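Local atomic coordinates of protein (sliding clamp) (Enterobacteria phage RB69, PDB entry 1B77), a protein that probably encircles DNA as a three-subunit ring and tethers the phage replicative DNA polymerase to its template for processive synthesis. Residues N80-D85 with T89-A94. Residues are numbered along the deposited sequence; the frame is centred on the assembly and turned at random.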
loop_
_atom_site.group_PDB
_atom_site.type_symbol
_atom_site.label_atom_id
_atom_site.label_comp_id
_atom_site.label_asym_id
_atom_site.label_seq_id
_atom_site.Cartn_x
_atom_site.Cartn_y
_atom_site.Cartn_z
ATOM N N ASN A 80 -21.973 -21.358 -18.275
ATOM C CA ASN A 80 -21.138 -20.535 -17.402
ATOM C C ASN A 80 -21.578 -20.686 -15.960
ATOM O O ASN A 80 -22.534 -21.400 -15.671
ATOM C CB ASN A 80 -21.224 -19.069 -17.814
ATOM C CG ASN A 80 -20.459 -18.779 -19.086
ATOM O OD1 ASN A 80 -20.705 -17.771 -19.747
ATOM N ND2 ASN A 80 -19.512 -19.648 -19.427
ATOM N N ILE A 81 -20.890 -20.001 -15.057
ATOM C CA ILE A 81 -21.205 -20.088 -13.642
ATOM C C ILE A 81 -22.136 -18.995 -13.161
ATOM O O ILE A 81 -21.973 -17.827 -13.524
ATOM C CB ILE A 81 -19.939 -19.986 -12.786
ATOM C CG1 ILE A 81 -18.944 -21.062 -13.196
ATOM C CG2 ILE A 81 -20.303 -20.088 -11.319
ATOM C CD1 ILE A 81 -17.559 -20.804 -12.666
ATOM N N LYS A 82 -23.095 -19.380 -12.323
ATOM C CA LYS A 82 -24.038 -18.438 -11.745
ATOM C C LYS A 82 -23.857 -18.348 -10.232
ATOM O O LYS A 82 -23.774 -19.361 -9.547
ATOM C CB LYS A 82 -25.485 -18.843 -12.048
ATOM C CG LYS A 82 -26.496 -17.960 -11.323
ATOM C CD LYS A 82 -27.939 -18.383 -11.555
ATOM C CE LYS A 82 -28.889 -17.549 -10.683
ATOM N NZ LYS A 82 -30.331 -17.775 -11.020
ATOM N N ILE A 83 -23.800 -17.124 -9.723
ATOM C CA ILE A 83 -23.648 -16.889 -8.295
ATOM C C ILE A 83 -24.899 -16.156 -7.825
ATOM O O ILE A 83 -25.073 -14.959 -8.092
ATOM C CB ILE A 83 -22.407 -16.031 -8.000
ATOM C CG1 ILE A 83 -21.171 -16.684 -8.630
ATOM C CG2 ILE A 83 -22.223 -15.881 -6.497
ATOM C CD1 ILE A 83 -19.945 -15.796 -8.646
ATOM N N ALA A 84 -25.769 -16.884 -7.130
ATOM C CA ALA A 84 -27.029 -16.333 -6.645
ATOM C C ALA A 84 -26.935 -15.666 -5.279
ATOM O O ALA A 84 -26.671 -16.324 -4.273
ATOM C CB ALA A 84 -28.095 -17.432 -6.615
ATOM N N ASP A 85 -27.159 -14.354 -5.257
ATOM C CA ASP A 85 -27.113 -13.577 -4.016
ATOM C C ASP A 85 -28.542 -13.126 -3.667
ATOM O O ASP A 85 -29.475 -13.390 -4.424
ATOM C CB ASP A 85 -26.183 -12.374 -4.196
ATOM C CG ASP A 85 -25.797 -11.728 -2.882
ATOM O OD1 ASP A 85 -25.977 -12.363 -1.823
ATOM O OD2 ASP A 85 -25.289 -10.588 -2.910
ATOM N N THR A 89 -27.378 -11.226 -8.980
ATOM C CA THR A 89 -26.784 -12.423 -9.556
ATOM C C THR A 89 -25.470 -12.043 -10.248
ATOM O O THR A 89 -25.373 -11.004 -10.905
ATOM C CB THR A 89 -27.742 -13.056 -10.599
ATOM O OG1 THR A 89 -28.998 -13.343 -9.980
ATOM C CG2 THR A 89 -27.161 -14.342 -11.168
ATOM N N VAL A 90 -24.453 -12.875 -10.082
ATOM C CA VAL A 90 -23.172 -12.632 -10.721
ATOM C C VAL A 90 -22.866 -13.820 -11.613
ATOM O O VAL A 90 -22.917 -14.963 -11.167
ATOM C CB VAL A 90 -22.015 -12.497 -9.692
ATOM C CG1 VAL A 90 -20.679 -12.380 -10.433
ATOM C CG2 VAL A 90 -22.234 -11.288 -8.794
ATOM N N TYR A 91 -22.558 -13.556 -12.878
ATOM C CA TYR A 91 -22.211 -14.629 -13.793
ATOM C C TYR A 91 -20.705 -14.589 -14.003
ATOM O O TYR A 91 -20.123 -13.514 -14.143
ATOM C CB TYR A 91 -22.939 -14.465 -15.128
ATOM C CG TYR A 91 -24.441 -14.464 -14.990
ATOM C CD1 TYR A 91 -25.142 -15.646 -14.756
ATOM C CD2 TYR A 91 -25.162 -13.278 -15.079
ATOM C CE1 TYR A 91 -26.529 -15.647 -14.612
ATOM C CE2 TYR A 91 -26.545 -13.266 -14.938
ATOM C CZ TYR A 91 -27.223 -14.449 -14.706
ATOM O OH TYR A 91 -28.590 -14.420 -14.559
ATOM N N TRP A 92 -20.073 -15.761 -14.001
ATOM C CA TRP A 92 -18.631 -15.855 -14.192
ATOM C C TRP A 92 -18.348 -16.878 -15.289
ATOM O O TRP A 92 -18.955 -17.944 -15.332
ATOM C CB TRP A 92 -17.947 -16.260 -12.878
ATOM C CG TRP A 92 -16.450 -16.107 -12.905
ATOM C CD1 TRP A 92 -15.535 -17.031 -13.329
ATOM C CD2 TRP A 92 -15.699 -14.948 -12.522
ATOM N NE1 TRP A 92 -14.265 -16.518 -13.234
ATOM C CE2 TRP A 92 -14.337 -15.240 -12.744
ATOM C CE3 TRP A 92 -16.051 -13.685 -12.018
ATOM C CZ2 TRP A 92 -13.316 -14.321 -12.472
ATOM C CZ3 TRP A 92 -15.032 -12.763 -11.752
ATOM C CH2 TRP A 92 -13.682 -13.091 -11.983
ATOM N N PRO A 93 -17.420 -16.563 -16.197
ATOM C CA PRO A 93 -17.114 -17.499 -17.279
ATOM C C PRO A 93 -16.520 -18.847 -16.891
ATOM O O PRO A 93 -15.655 -18.938 -16.019
ATOM C CB PRO A 93 -16.168 -16.694 -18.160
ATOM C CG PRO A 93 -15.434 -15.860 -17.163
ATOM C CD PRO A 93 -16.561 -15.370 -16.283
ATOM N N ALA A 94 -17.015 -19.885 -17.559
ATOM C CA ALA A 94 -16.539 -21.250 -17.379
ATOM C C ALA A 94 -15.497 -21.414 -18.472
ATOM O O ALA A 94 -15.778 -21.158 -19.640
ATOM C CB ALA A 94 -17.673 -22.237 -17.596
HETATM O O HOH W 1 -30.136 -14.484 -7.084
#
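The Y91 ring presents its edge to the opposite strand: I81 O lies near the ring plane, 4.0 Å from Y91 CD1, while K82 CG comes obliquely to Y91 CE1. One face of the ring takes the T89 methyl CG2, 3.5 Å above the plane and offset toward the rim. On the other side of the sheet the W92 indole carries P93 CD on one face and I81 CD1 at an oblique approach, and F60 meets it edge-to-face. K82, with CG anti to its backbone N (chi1 174°) and fully extended beyond, runs across T89, bringing CE to 3.7 Å from T89 CG2. K82 and Y91 form a non-hydrogen-bonded pair and lie side by side, pointing the same way. I81–W92 and I83–V90 are the hydrogen-bonded pairs, each closed by two backbone bonds; in the second, I83 N lies 2.7 Å from V90 O. The return bond runs from V90 N to I83 O at 2.9 Å. Between the two pairs Y91 CA–H also points at I81 O, 3.2 Å from Y91 CA. The face bearing I81, I83, V90 and W92 is buried: I83 CD1 packs 3.9 Å from V90 CG1, and I83 and W92 continue onto helix 57-64, I81 and W92 onto strand 52-54. At the turn a water donates to D85 O, 3.0 Å from the water oxygen, and is only weakly bonded to T89 OG1. This is an antiparallel beta hairpin whose outer strand, through T89 and V90, pairs with an antiparallel strand of the second subunit and carries the sheet across the interface, as in ring-shaped DNA polymerase processivity factors.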